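PDB 5G5G: putative xanthine dehydrogenase YAGS fad-binding subunit from Escherichia coli, which probably oxidises aldehydes as the molybdenum-carrying subunit of a three-protein periplasmic enzyme, holding a dioxothiomolybdenum ion and a pterin cytosine dinucleotide. Local coordinates for residues Arg605-Val610 with Asp666-Glu671; Asp410-Lys415 with Gly588-Val593; Met630-Gly635 with Leu693-Val698; Gly434-Phe439 with Ser699-Asn704. All blocks are in the same frame, centred on the assembly; numbering follows the deposited sequence. Where two conformers were deposited one is given.

How the interactions relate
From the N terminus, residues 410-415 come first, then 434-439. The strand 588-593 closes interaction 2, so that interactions 2 and 4 cross, their strands 584-596 and 429-441 being neighbours in one sheet. Next come 605-610 and 630-635. Asp666-Glu671 then closes interaction 1 and Leu693-Val698 closes interaction 3, so these two cross as well; both open after interaction 2 has closed and both lie nested inside the long loop that interaction 4 closes at 699-704. Interaction 1 adds the last strand to the sheet, interaction 2 lays helix 401-412 and the turn after it against the sheet, and interactions 3 and 4 fix helix 698-710 to helix 619-638 and to strand 429-441.

Interaction 1. Residues Arg605-Val610 with Asp666-Glu671; sequences RRMLAV and DIPKQE
The amide of Gln670 runs beside the Met607 chain, both pointing the same way, with NE2 3.9 Å from Met607 SD; NE2 is hydrogen-bonded to Thr631 OG1. The guanidinium of Arg606 turns from the contact: NH1 is hydrogen-bonded to Phe412 O, NH2 is salt-bridged to Glu592, and the group makes a cation-pi contact with the Phe412 ring. Only its aliphatic stem serves here: with CG anti to the backbone N (chi1 -171°), CD runs alongside Lys669 and comes 3.4 Å from Lys669 CE. Lys669 NZ has a long salt bridge to Glu671 OE2, two residues further on. The Pro668 ring packs on strand 605-610: its CB lies 3.4 Å from Arg605 O, while CG touches Met607 CG. Next to it, a water bridges Arg605 O and Lys669 N. The backbones are joined by Met607 N to Lys669 O (2.9 Å), Glu671 N to Met607 O (2.9 Å) and Ala609 N to Glu671 O (3.0 Å). Leu608 CD1 packs on Glu671 CB, 3.7 Å away. This is a parallel strand pair: 669-674 is the outermost strand, in this chain, of a mixed sheet, and its partner carries a classic beta bulge where Arg605 and Arg606 both face Glu592.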
loop_
_atom_site.group_PDB
_atom_site.type_symbol
_atom_site.label_atom_id
_atom_site.label_comp_id
_atom_site.label_asym_id
_atom_site.label_seq_id
_atom_site.Cartn_x
_atom_site.Cartn_y
_atom_site.Cartn_z
ATOM N N ARG C 605 -14.636 11.550 7.247
ATOM C CA ARG C 605 -14.540 12.590 8.256
ATOM C C ARG C 605 -14.233 12.145 9.671
ATOM O O ARG C 605 -13.540 12.876 10.379
ATOM C CB ARG C 605 -15.801 13.420 8.276
ATOM C CG ARG C 605 -15.943 14.230 6.987
ATOM C CD ARG C 605 -17.377 14.640 6.718
ATOM N NE ARG C 605 -17.898 15.576 7.724
ATOM C CZ ARG C 605 -17.928 16.909 7.610
ATOM N NH1 ARG C 605 -17.474 17.512 6.540
ATOM N NH2 ARG C 605 -18.471 17.630 8.580
ATOM N N ARG C 606 -14.716 10.963 10.069
ATOM C CA ARG C 606 -14.538 10.438 11.398
ATOM C C ARG C 606 -14.806 8.943 11.341
ATOM O O ARG C 606 -15.743 8.511 10.647
ATOM C CB ARG C 606 -15.543 11.133 12.306
ATOM C CG ARG C 606 -15.375 10.872 13.767
ATOM C CD ARG C 606 -16.206 11.914 14.537
ATOM N NE ARG C 606 -17.584 12.147 14.050
ATOM C CZ ARG C 606 -18.711 11.790 14.690
ATOM N NH1 ARG C 606 -18.683 11.136 15.831
ATOM N NH2 ARG C 606 -19.893 12.092 14.203
ATOM N N MET C 607 -13.971 8.166 12.045
ATOM C CA MET C 607 -14.204 6.723 12.207
ATOM C C MET C 607 -14.047 6.302 13.648
ATOM O O MET C 607 -13.126 6.759 14.318
ATOM C CB MET C 607 -13.232 5.924 11.328
ATOM C CG MET C 607 -13.249 6.316 9.873
ATOM S SD MET C 607 -11.992 5.371 8.962
ATOM C CE MET C 607 -12.739 3.768 8.923
ATOM N N LEU C 608 -14.968 5.436 14.093
ATOM C CA LEU C 608 -14.909 4.806 15.404
ATOM C C LEU C 608 -15.027 3.300 15.219
ATOM O O LEU C 608 -15.899 2.834 14.495
ATOM C CB LEU C 608 -16.004 5.295 16.336
ATOM C CG LEU C 608 -16.149 4.563 17.679
ATOM C CD1 LEU C 608 -14.929 4.763 18.560
ATOM C CD2 LEU C 608 -17.411 5.021 18.403
ATOM N N ALA C 609 -14.154 2.540 15.850
ATOM C CA ALA C 609 -14.305 1.078 15.976
ATOM C C ALA C 609 -14.414 0.708 17.464
ATOM O O ALA C 609 -13.548 1.082 18.263
ATOM C CB ALA C 609 -13.126 0.361 15.376
ATOM N N VAL C 610 -15.440 -0.054 17.812
ATOM C CA VAL C 610 -15.533 -0.635 19.115
ATOM C C VAL C 610 -15.390 -2.164 18.972
ATOM O O VAL C 610 -16.197 -2.816 18.302
ATOM C CB VAL C 610 -16.845 -0.254 19.838
ATOM C CG1 VAL C 610 -16.859 -0.826 21.246
ATOM C CG2 VAL C 610 -17.066 1.283 19.884
ATOM N N ASP C 666 -5.954 11.341 3.211
ATOM C CA ASP C 666 -7.214 10.612 3.286
ATOM C C ASP C 666 -7.697 10.341 4.735
ATOM O O ASP C 666 -8.854 9.978 4.916
ATOM C CB ASP C 666 -7.058 9.227 2.625
ATOM C CG ASP C 666 -6.895 9.303 1.125
ATOM O OD1 ASP C 666 -7.689 10.054 0.485
ATOM O OD2 ASP C 666 -5.955 8.627 0.587
ATOM N N ILE C 667 -6.828 10.488 5.736
ATOM C CA ILE C 667 -7.072 9.872 7.021
ATOM C C ILE C 667 -7.758 10.834 7.950
ATOM O O ILE C 667 -7.230 11.890 8.203
ATOM C CB ILE C 667 -5.768 9.383 7.704
ATOM C CG1 ILE C 667 -4.936 8.545 6.728
ATOM C CG2 ILE C 667 -6.121 8.570 8.976
ATOM C CD1 ILE C 667 -5.686 7.378 6.126
ATOM N N PRO C 668 -8.927 10.448 8.494
ATOM C CA PRO C 668 -9.692 11.243 9.430
ATOM C C PRO C 668 -9.247 10.933 10.838
ATOM O O PRO C 668 -8.300 10.131 11.080
ATOM C CB PRO C 668 -11.098 10.738 9.231
ATOM C CG PRO C 668 -10.906 9.306 8.991
ATOM C CD PRO C 668 -9.600 9.176 8.222
ATOM N N LYS C 669 -9.952 11.588 11.763
ATOM C CA LYS C 669 -9.901 11.184 13.145
ATOM C C LYS C 669 -10.307 9.710 13.197
ATOM O O LYS C 669 -11.343 9.348 12.643
ATOM C CB LYS C 669 -10.872 12.066 13.921
ATOM C CG LYS C 669 -11.127 11.747 15.374
ATOM C CD LYS C 669 -12.190 12.754 15.863
ATOM C CE LYS C 669 -13.381 12.104 16.504
ATOM N NZ LYS C 669 -12.903 11.646 17.831
ATOM N N GLN C 670 -9.481 8.889 13.838
ATOM C CA GLN C 670 -9.769 7.440 14.036
ATOM C C GLN C 670 -9.708 7.073 15.533
ATOM O O GLN C 670 -8.642 7.168 16.162
ATOM C CB GLN C 670 -8.804 6.589 13.258
ATOM C CG GLN C 670 -8.918 6.763 11.756
ATOM C CD GLN C 670 -7.815 6.012 10.992
ATOM O OE1 GLN C 670 -6.642 5.925 11.425
ATOM N NE2 GLN C 670 -8.180 5.499 9.849
ATOM N N GLU C 671 -10.844 6.665 16.085
ATOM C CA GLU C 671 -10.952 6.289 17.507
ATOM C C GLU C 671 -11.244 4.806 17.643
ATOM O O GLU C 671 -11.922 4.220 16.822
ATOM C CB GLU C 671 -12.026 7.084 18.211
ATOM C CG GLU C 671 -11.731 8.580 18.238
ATOM C CD GLU C 671 -10.521 8.931 19.116
ATOM O OE1 GLU C 671 -10.308 8.228 20.155
ATOM O OE2 GLU C 671 -9.771 9.896 18.738
HETATM O O HOH W 1 -11.112 14.069 11.281
#

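Interaction 2. Residues Asp410-Lys415 with Gly588-Val593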
loop_
_atom_site.group_PDB
_atom_site.type_symbol
_atom_site.label_atom_id
_atom_site.label_comp_id
_atom_site.label_asym_id
_atom_site.label_seq_id
_atom_site.Cartn_x
_atom_site.Cartn_y
_atom_site.Cartn_z
ATOM N N ASP C 410 -23.315 5.412 21.316
ATOM C CA ASP C 410 -23.250 6.457 22.362
ATOM C C ASP C 410 -22.047 7.384 22.163
ATOM O O ASP C 410 -22.186 8.594 22.209
ATOM C CB ASP C 410 -23.225 5.829 23.785
ATOM C CG ASP C 410 -24.587 5.189 24.208
ATOM O OD1 ASP C 410 -25.621 5.385 23.536
ATOM O OD2 ASP C 410 -24.625 4.478 25.251
ATOM N N LYS C 411 -20.870 6.811 21.979
ATOM C CA LYS C 411 -19.659 7.592 21.821
ATOM C C LYS C 411 -19.683 8.405 20.540
ATOM O O LYS C 411 -19.244 9.547 20.534
ATOM C CB LYS C 411 -18.427 6.685 21.787
ATOM C CG LYS C 411 -17.125 7.397 21.535
ATOM C CD LYS C 411 -16.711 8.318 22.683
ATOM C CE LYS C 411 -15.390 9.067 22.418
ATOM N NZ LYS C 411 -14.400 8.192 21.743
ATOM N N PHE C 412 -20.172 7.796 19.464
ATOM C CA PHE C 412 -20.174 8.438 18.132
ATOM C C PHE C 412 -21.195 9.513 17.974
ATOM O O PHE C 412 -21.062 10.314 17.094
ATOM C CB PHE C 412 -20.434 7.359 17.092
ATOM C CG PHE C 412 -20.283 7.794 15.658
ATOM C CD1 PHE C 412 -19.048 7.909 15.071
ATOM C CD2 PHE C 412 -21.433 7.981 14.868
ATOM C CE1 PHE C 412 -18.940 8.229 13.695
ATOM C CE2 PHE C 412 -21.339 8.260 13.501
ATOM C CZ PHE C 412 -20.082 8.383 12.920
ATOM N N GLY C 413 -22.248 9.468 18.789
ATOM C CA GLY C 413 -23.372 10.355 18.643
ATOM C C GLY C 413 -24.271 9.909 17.509
ATOM O O GLY C 413 -24.776 10.752 16.730
ATOM N N TRP C 414 -24.548 8.601 17.472
ATOM C CA TRP C 414 -25.368 8.025 16.420
ATOM C C TRP C 414 -26.770 8.621 16.343
ATOM O O TRP C 414 -27.330 8.781 15.252
ATOM C CB TRP C 414 -25.455 6.513 16.610
ATOM C CG TRP C 414 -26.269 5.836 15.620
ATOM C CD1 TRP C 414 -27.496 5.314 15.812
ATOM C CD2 TRP C 414 -25.930 5.610 14.254
ATOM N NE1 TRP C 414 -27.934 4.722 14.643
ATOM C CE2 TRP C 414 -26.999 4.905 13.667
ATOM C CE3 TRP C 414 -24.802 5.900 13.467
ATOM C CZ2 TRP C 414 -26.989 4.520 12.313
ATOM C CZ3 TRP C 414 -24.799 5.493 12.120
ATOM C CH2 TRP C 414 -25.868 4.825 11.575
ATOM N N LYS C 415 -27.351 8.943 17.493
ATOM C CA LYS C 415 -28.679 9.518 17.457
ATOM C C LYS C 415 -28.777 10.874 16.756
ATOM O O LYS C 415 -29.864 11.310 16.398
ATOM C CB LYS C 415 -29.311 9.502 18.851
ATOM C CG LYS C 415 -29.585 8.056 19.287
ATOM C CD LYS C 415 -30.732 7.903 20.260
ATOM C CE LYS C 415 -30.981 6.451 20.612
ATOM N NZ LYS C 415 -30.089 6.029 21.742
ATOM N N GLY C 588 -18.125 -3.061 16.266
ATOM C CA GLY C 588 -19.079 -2.126 15.722
ATOM C C GLY C 588 -18.294 -0.958 15.137
ATOM O O GLY C 588 -17.454 -0.356 15.818
ATOM N N HIS C 589 -18.511 -0.703 13.854
ATOM C CA HIS C 589 -17.853 0.344 13.105
ATOM C C HIS C 589 -18.802 1.446 12.749
ATOM O O HIS C 589 -19.871 1.167 12.162
ATOM C CB HIS C 589 -17.300 -0.220 11.807
ATOM C CG HIS C 589 -16.145 -1.136 12.001
ATOM N ND1 HIS C 589 -14.914 -0.695 12.438
ATOM C CD2 HIS C 589 -16.048 -2.475 11.889
ATOM C CE1 HIS C 589 -14.097 -1.721 12.536
ATOM N NE2 HIS C 589 -14.762 -2.814 12.219
ATOM N N PHE C 590 -18.419 2.683 13.092
ATOM C CA PHE C 590 -19.267 3.881 12.908
ATOM C C PHE C 590 -18.460 4.908 12.128
ATOM O O PHE C 590 -17.312 5.172 12.498
ATOM C CB PHE C 590 -19.706 4.490 14.259
ATOM C CG PHE C 590 -20.663 3.652 15.017
ATOM C CD1 PHE C 590 -20.194 2.595 15.797
ATOM C CD2 PHE C 590 -22.050 3.877 14.936
ATOM C CE1 PHE C 590 -21.085 1.791 16.487
ATOM C CE2 PHE C 590 -22.933 3.114 15.673
ATOM C CZ PHE C 590 -22.452 2.023 16.427
ATOM N N VAL C 591 -18.992 5.397 11.006
ATOM C CA VAL C 591 -18.269 6.289 10.111
ATOM C C VAL C 591 -19.094 7.493 9.719
ATOM O O VAL C 591 -20.312 7.375 9.478
ATOM C CB VAL C 591 -17.893 5.549 8.790
ATOM C CG1 VAL C 591 -17.273 6.511 7.805
ATOM C CG2 VAL C 591 -16.997 4.365 9.091
ATOM N N GLU C 592 -18.435 8.643 9.655
ATOM C CA GLU C 592 -19.012 9.834 9.065
ATOM C C GLU C 592 -18.234 10.148 7.800
ATOM O O GLU C 592 -16.964 10.169 7.837
ATOM C CB GLU C 592 -18.990 11.004 10.075
ATOM C CG GLU C 592 -19.520 12.328 9.525
ATOM C CD GLU C 592 -19.366 13.470 10.521
ATOM O OE1 GLU C 592 -19.913 13.410 11.616
ATOM O OE2 GLU C 592 -18.724 14.468 10.181
ATOM N N VAL C 593 -18.937 10.344 6.679
ATOM C CA VAL C 593 -18.279 10.679 5.427
ATOM C C VAL C 593 -18.784 11.980 4.875
ATOM O O VAL C 593 -19.907 12.427 5.219
ATOM C CB VAL C 593 -18.514 9.662 4.301
ATOM C CG1 VAL C 593 -17.952 8.361 4.727
ATOM C CG2 VAL C 593 -20.009 9.544 3.965
#
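Phe412 and Phe590 bury equal areas here, and Trp414 comes next. Phe590 sends its CB over the centre of one face of the Phe412 ring, 3.6 Å from the ring centroid and close to the ring normal, a CH-pi contact. The two rings themselves meet obliquely, their planes at 40°. The far end of Phe412 reaches on over the strand backbone: CZ lies 3.5 Å from Val591 C, and the amide N of Glu592 sits at the ring edge, in its plane, 3.7 Å from CZ. What sends the ring down onto the strand is its first torsion, which sets CG anti to the backbone N (chi1 -172°). Helix 401-412 ends at this residue, since Gly413 takes a positive phi, and the chain turns to bring Trp414 against the CD2-CE2 edge of Phe590. There the edge of the Phe590 ring is directed at the indole face in an offset edge-to-face pair, planes at 73°, with Phe590 CD2 3.7 Å from Trp414 CE3. Trp414 NE1 is hydrogen-bonded to Asp375 OD2. With only an alanine in place of Phe412, the methylene of Phe590 would probably lose the ring it packs on and a gap would open over the backbone of Val591. The three rings form an aromatic cluster, by which a helix end and the turn after it pack on one face of the mixed sheet.

Interaction 3. Residues Met630-Gly635 with Leu693-Val698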
loop_
_atom_site.group_PDB
_atom_site.type_symbol
_atom_site.label_atom_id
_atom_site.label_comp_id
_atom_site.label_asym_id
_atom_site.label_seq_id
_atom_site.Cartn_x
_atom_site.Cartn_y
_atom_site.Cartn_z
ATOM N N MET C 630 -8.717 -0.092 9.892
ATOM C CA MET C 630 -9.654 0.978 9.478
ATOM C C MET C 630 -9.181 1.659 8.170
ATOM O O MET C 630 -9.968 1.829 7.227
ATOM C CB MET C 630 -9.882 2.010 10.569
ATOM C CG MET C 630 -10.690 1.421 11.757
ATOM S SD MET C 630 -10.409 2.287 13.334
ATOM C CE MET C 630 -11.331 3.752 13.049
ATOM N N THR C 631 -7.888 1.973 8.109
ATOM C CA THR C 631 -7.300 2.533 6.919
ATOM C C THR C 631 -7.367 1.600 5.723
ATOM O O THR C 631 -7.769 2.019 4.625
ATOM C CB THR C 631 -5.848 2.952 7.262
ATOM O OG1 THR C 631 -5.913 3.880 8.376
ATOM C CG2 THR C 631 -5.213 3.564 6.041
ATOM N N MET C 632 -7.056 0.319 5.919
ATOM C CA MET C 632 -7.133 -0.643 4.821
ATOM C C MET C 632 -8.589 -0.851 4.345
ATOM O O MET C 632 -8.850 -1.009 3.143
ATOM C CB MET C 632 -6.480 -1.950 5.277
ATOM C CG MET C 632 -6.285 -2.944 4.193
ATOM S SD MET C 632 -5.162 -4.259 4.802
ATOM C CE MET C 632 -3.573 -3.520 4.667
ATOM N N GLY C 633 -9.531 -0.756 5.271
ATOM C CA GLY C 633 -10.941 -0.774 4.927
ATOM C C GLY C 633 -11.408 0.458 4.170
ATOM O O GLY C 633 -12.317 0.382 3.321
ATOM N N MET C 634 -10.864 1.609 4.514
ATOM C CA MET C 634 -11.106 2.822 3.713
ATOM C C MET C 634 -10.641 2.567 2.276
ATOM O O MET C 634 -11.331 2.958 1.314
ATOM C CB MET C 634 -10.412 4.049 4.287
ATOM C CG MET C 634 -10.968 5.357 3.735
ATOM S SD MET C 634 -9.971 6.807 4.058
ATOM C CE MET C 634 -9.917 6.792 5.838
ATOM N N GLY C 635 -9.471 1.947 2.132
ATOM C CA GLY C 635 -8.963 1.605 0.794
ATOM C C GLY C 635 -9.948 0.765 -0.018
ATOM O O GLY C 635 -10.322 1.085 -1.167
ATOM N N LEU C 693 -10.045 -8.843 12.646
ATOM C CA LEU C 693 -11.310 -8.280 13.127
ATOM C C LEU C 693 -11.412 -6.793 12.785
ATOM O O LEU C 693 -12.449 -6.310 12.345
ATOM C CB LEU C 693 -11.435 -8.482 14.638
ATOM C CG LEU C 693 -12.642 -7.737 15.235
ATOM C CD1 LEU C 693 -13.973 -8.322 14.757
ATOM C CD2 LEU C 693 -12.501 -7.777 16.754
ATOM N N GLY C 694 -10.304 -6.080 12.952
ATOM C CA GLY C 694 -10.316 -4.648 12.770
ATOM C C GLY C 694 -10.794 -4.211 11.438
ATOM O O GLY C 694 -11.288 -3.082 11.309
ATOM N N LEU C 695 -10.517 -5.017 10.410
ATOM C CA LEU C 695 -10.956 -4.715 9.048
ATOM C C LEU C 695 -12.437 -5.046 8.743
ATOM O O LEU C 695 -13.059 -4.467 7.877
ATOM C CB LEU C 695 -10.065 -5.491 8.066
ATOM C CG LEU C 695 -10.323 -5.349 6.592
ATOM C CD1 LEU C 695 -10.194 -3.903 6.173
ATOM C CD2 LEU C 695 -9.350 -6.181 5.768
ATOM N N CYS C 696 -12.937 -6.055 9.429
ATOM C CA CYS C 696 -14.227 -6.656 9.177
ATOM C C CYS C 696 -15.351 -5.689 9.438
ATOM O O CYS C 696 -15.495 -5.197 10.574
ATOM C CB CYS C 696 -14.377 -7.859 10.067
ATOM S SG CYS C 696 -13.196 -9.208 9.625
ATOM N N GLY C 697 -16.143 -5.409 8.397
ATOM C CA GLY C 697 -17.212 -4.435 8.497
ATOM C C GLY C 697 -16.885 -2.975 8.181
ATOM O O GLY C 697 -17.792 -2.173 7.975
ATOM N N VAL C 698 -15.609 -2.621 8.083
ATOM C CA VAL C 698 -15.245 -1.224 7.901
ATOM C C VAL C 698 -15.784 -0.671 6.575
ATOM O O VAL C 698 -16.378 0.415 6.530
ATOM C CB VAL C 698 -13.697 -1.009 7.940
ATOM C CG1 VAL C 698 -13.319 0.399 7.502
ATOM C CG2 VAL C 698 -13.157 -1.287 9.367
#
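A loop following Glu692, a residue of the molybdenum pocket, leads into helix 698-710 with Gly697 at the N-cap, and here Leu695 and Val698 plug it onto helix 619-638 at Gly633. Leu695 CD1 lies 3.3 Å from Gly633 N and also touches its CA; Met632 CB is a looser neighbour, 4.3 Å from the same methyl. Val698 comes in beside it, with CG1 3.7 Å from Gly633 CA and equally close to Met630 O. Setting CG1 anti to the backbone N (chi1 170°) directs that branch into the helix surface, while CG2 lies 4.4 Å from Met630 CG. Gly633 carries no side chain, which is what allows both residues so near the helix backbone. The loop is braced from within by Cys696 N to Leu693 O (3.0 Å). The site is close by: the side chain of Met632 is about 7 Å from the pterin cytosine dinucleotide, and that of Leu695 about 8 Å from the dioxothiomolybdenum ion. Around the contact, Leu695 rests on Ala355 of helix 354-372, Val698 on Met607 and His589 of two sheet strands, and Met630 on Met607 and Ala609, while Gly633 O is hydrogen-bonded to Ser699 OG on the first turn of helix 698-710.

Interaction 4. Residues Gly434-Phe439 with Ser699-Asn704; sequences GVAAGF and SAAIAN
Gly434 lies against the helix: its CA is 3.7 Å from Ala701 O and 4.0 Å from Asn704 C, an approach that a side chain would bar. Val435 turns its side chain away, where it packs on Trp414 and Phe590, and offers its backbone. Its C packs 3.9 Å from Ala701 CB, and its O accepts a hydrogen bond from Asn704 ND2 (3.0 Å, N-H...O angle 158°). With CG beside its backbone N (chi1 -71°), Asn704 carries its amide to Val435 O. The acceptor lies close to the amide plane, though the donor is tilted well out of the carbonyl plane. A second partner of ND2, Glu362 O, also fixes how the amide is turned. A leucine replacing Asn704 would probably leave Val435 O and Glu362 O without this shared donor, so this end would rest on packing alone. Ala436 points its methyl into the helix: CB is 3.6 Å from Ala701 N, 3.9 Å from Ala701 CB and 4.1 Å from Ala700 CB. Small residues on both sides let the axes of the two short segments approach to 5.8 Å, roughly antiparallel at 153°. Strand 429-441 pairs with strand 584-596, whose Val591 also touches Ala701, while helices 354-372 and 619-638 flank helix 698-710 through Glu362 and Ala637.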
loop_
_atom_site.group_PDB
_atom_site.type_symbol
_atom_site.label_atom_id
_atom_site.label_comp_id
_atom_site.label_asym_id
_atom_site.label_seq_id
_atom_site.Cartn_x
_atom_site.Cartn_y
_atom_site.Cartn_z
ATOM N N GLY C 434 -22.865 6.167 8.884
ATOM C CA GLY C 434 -23.111 4.743 8.629
ATOM C C GLY C 434 -22.565 3.859 9.719
ATOM O O GLY C 434 -21.616 4.224 10.429
ATOM N N VAL C 435 -23.167 2.668 9.838
ATOM C CA VAL C 435 -22.707 1.677 10.758
ATOM C C VAL C 435 -22.645 0.324 10.107
ATOM O O VAL C 435 -23.424 0.036 9.179
ATOM C CB VAL C 435 -23.636 1.612 12.006
ATOM C CG1 VAL C 435 -25.068 1.220 11.608
ATOM C CG2 VAL C 435 -23.097 0.701 13.090
ATOM N N ALA C 436 -21.747 -0.507 10.631
ATOM C CA ALA C 436 -21.712 -1.940 10.279
ATOM C C ALA C 436 -21.121 -2.743 11.431
ATOM O O ALA C 436 -20.340 -2.208 12.255
ATOM C CB ALA C 436 -20.902 -2.190 9.010
ATOM N N ALA C 437 -21.435 -4.042 11.447
ATOM C CA ALA C 437 -20.839 -4.997 12.355
ATOM C C ALA C 437 -19.599 -5.628 11.728
ATOM O O ALA C 437 -19.527 -5.812 10.511
ATOM C CB ALA C 437 -21.822 -6.090 12.681
ATOM N N GLY C 438 -18.650 -5.963 12.597
ATOM C CA GLY C 438 -17.550 -6.826 12.300
ATOM C C GLY C 438 -17.611 -8.130 13.082
ATOM O O GLY C 438 -18.159 -8.199 14.167
ATOM N N PHE C 439 -17.024 -9.159 12.505
ATOM C CA PHE C 439 -17.066 -10.518 12.993
ATOM C C PHE C 439 -15.861 -11.233 12.439
ATOM O O PHE C 439 -15.596 -11.147 11.232
ATOM C CB PHE C 439 -18.330 -11.204 12.486
ATOM C CG PHE C 439 -18.410 -12.676 12.838
ATOM C CD1 PHE C 439 -18.862 -13.043 14.088
ATOM C CD2 PHE C 439 -17.889 -13.662 11.973
ATOM C CE1 PHE C 439 -18.902 -14.391 14.460
ATOM C CE2 PHE C 439 -17.872 -15.013 12.344
ATOM C CZ PHE C 439 -18.398 -15.354 13.594
ATOM N N SER C 699 -15.541 -1.400 5.503
ATOM C CA SER C 699 -15.879 -0.890 4.181
ATOM C C SER C 699 -17.396 -0.705 4.047
ATOM O O SER C 699 -17.859 0.247 3.424
ATOM C CB SER C 699 -15.364 -1.842 3.088
ATOM O OG SER C 699 -13.957 -1.907 3.181
ATOM N N ALA C 700 -18.159 -1.639 4.605
ATOM C CA ALA C 700 -19.609 -1.466 4.512
ATOM C C ALA C 700 -20.093 -0.302 5.364
ATOM O O ALA C 700 -21.066 0.364 5.010
ATOM C CB ALA C 700 -20.351 -2.703 4.938
ATOM N N ALA C 701 -19.484 -0.073 6.526
ATOM C CA ALA C 701 -19.863 1.122 7.298
ATOM C C ALA C 701 -19.639 2.387 6.471
ATOM O O ALA C 701 -20.501 3.232 6.441
ATOM C CB ALA C 701 -19.121 1.214 8.599
ATOM N N ILE C 702 -18.537 2.456 5.700
ATOM C CA ILE C 702 -18.341 3.578 4.787
ATOM C C ILE C 702 -19.409 3.637 3.665
ATOM O O ILE C 702 -19.959 4.699 3.361
ATOM C CB ILE C 702 -16.913 3.519 4.217
ATOM C CG1 ILE C 702 -15.920 3.669 5.387
ATOM C CG2 ILE C 702 -16.690 4.578 3.117
ATOM C CD1 ILE C 702 -14.502 3.320 4.958
ATOM N N ALA C 703 -19.661 2.518 3.015
ATOM C CA ALA C 703 -20.721 2.451 2.004
ATOM C C ALA C 703 -22.086 2.913 2.536
ATOM O O ALA C 703 -22.761 3.711 1.876
ATOM C CB ALA C 703 -20.851 1.035 1.444
ATOM N N ASN C 704 -22.449 2.447 3.735
ATOM C CA ASN C 704 -23.694 2.803 4.353
ATOM C C ASN C 704 -23.733 4.328 4.670
ATOM O O ASN C 704 -24.772 4.957 4.575
ATOM C CB ASN C 704 -23.889 1.974 5.583
ATOM C CG ASN C 704 -24.186 0.480 5.268
ATOM O OD1 ASN C 704 -24.597 0.123 4.179
ATOM N ND2 ASN C 704 -24.020 -0.350 6.246
#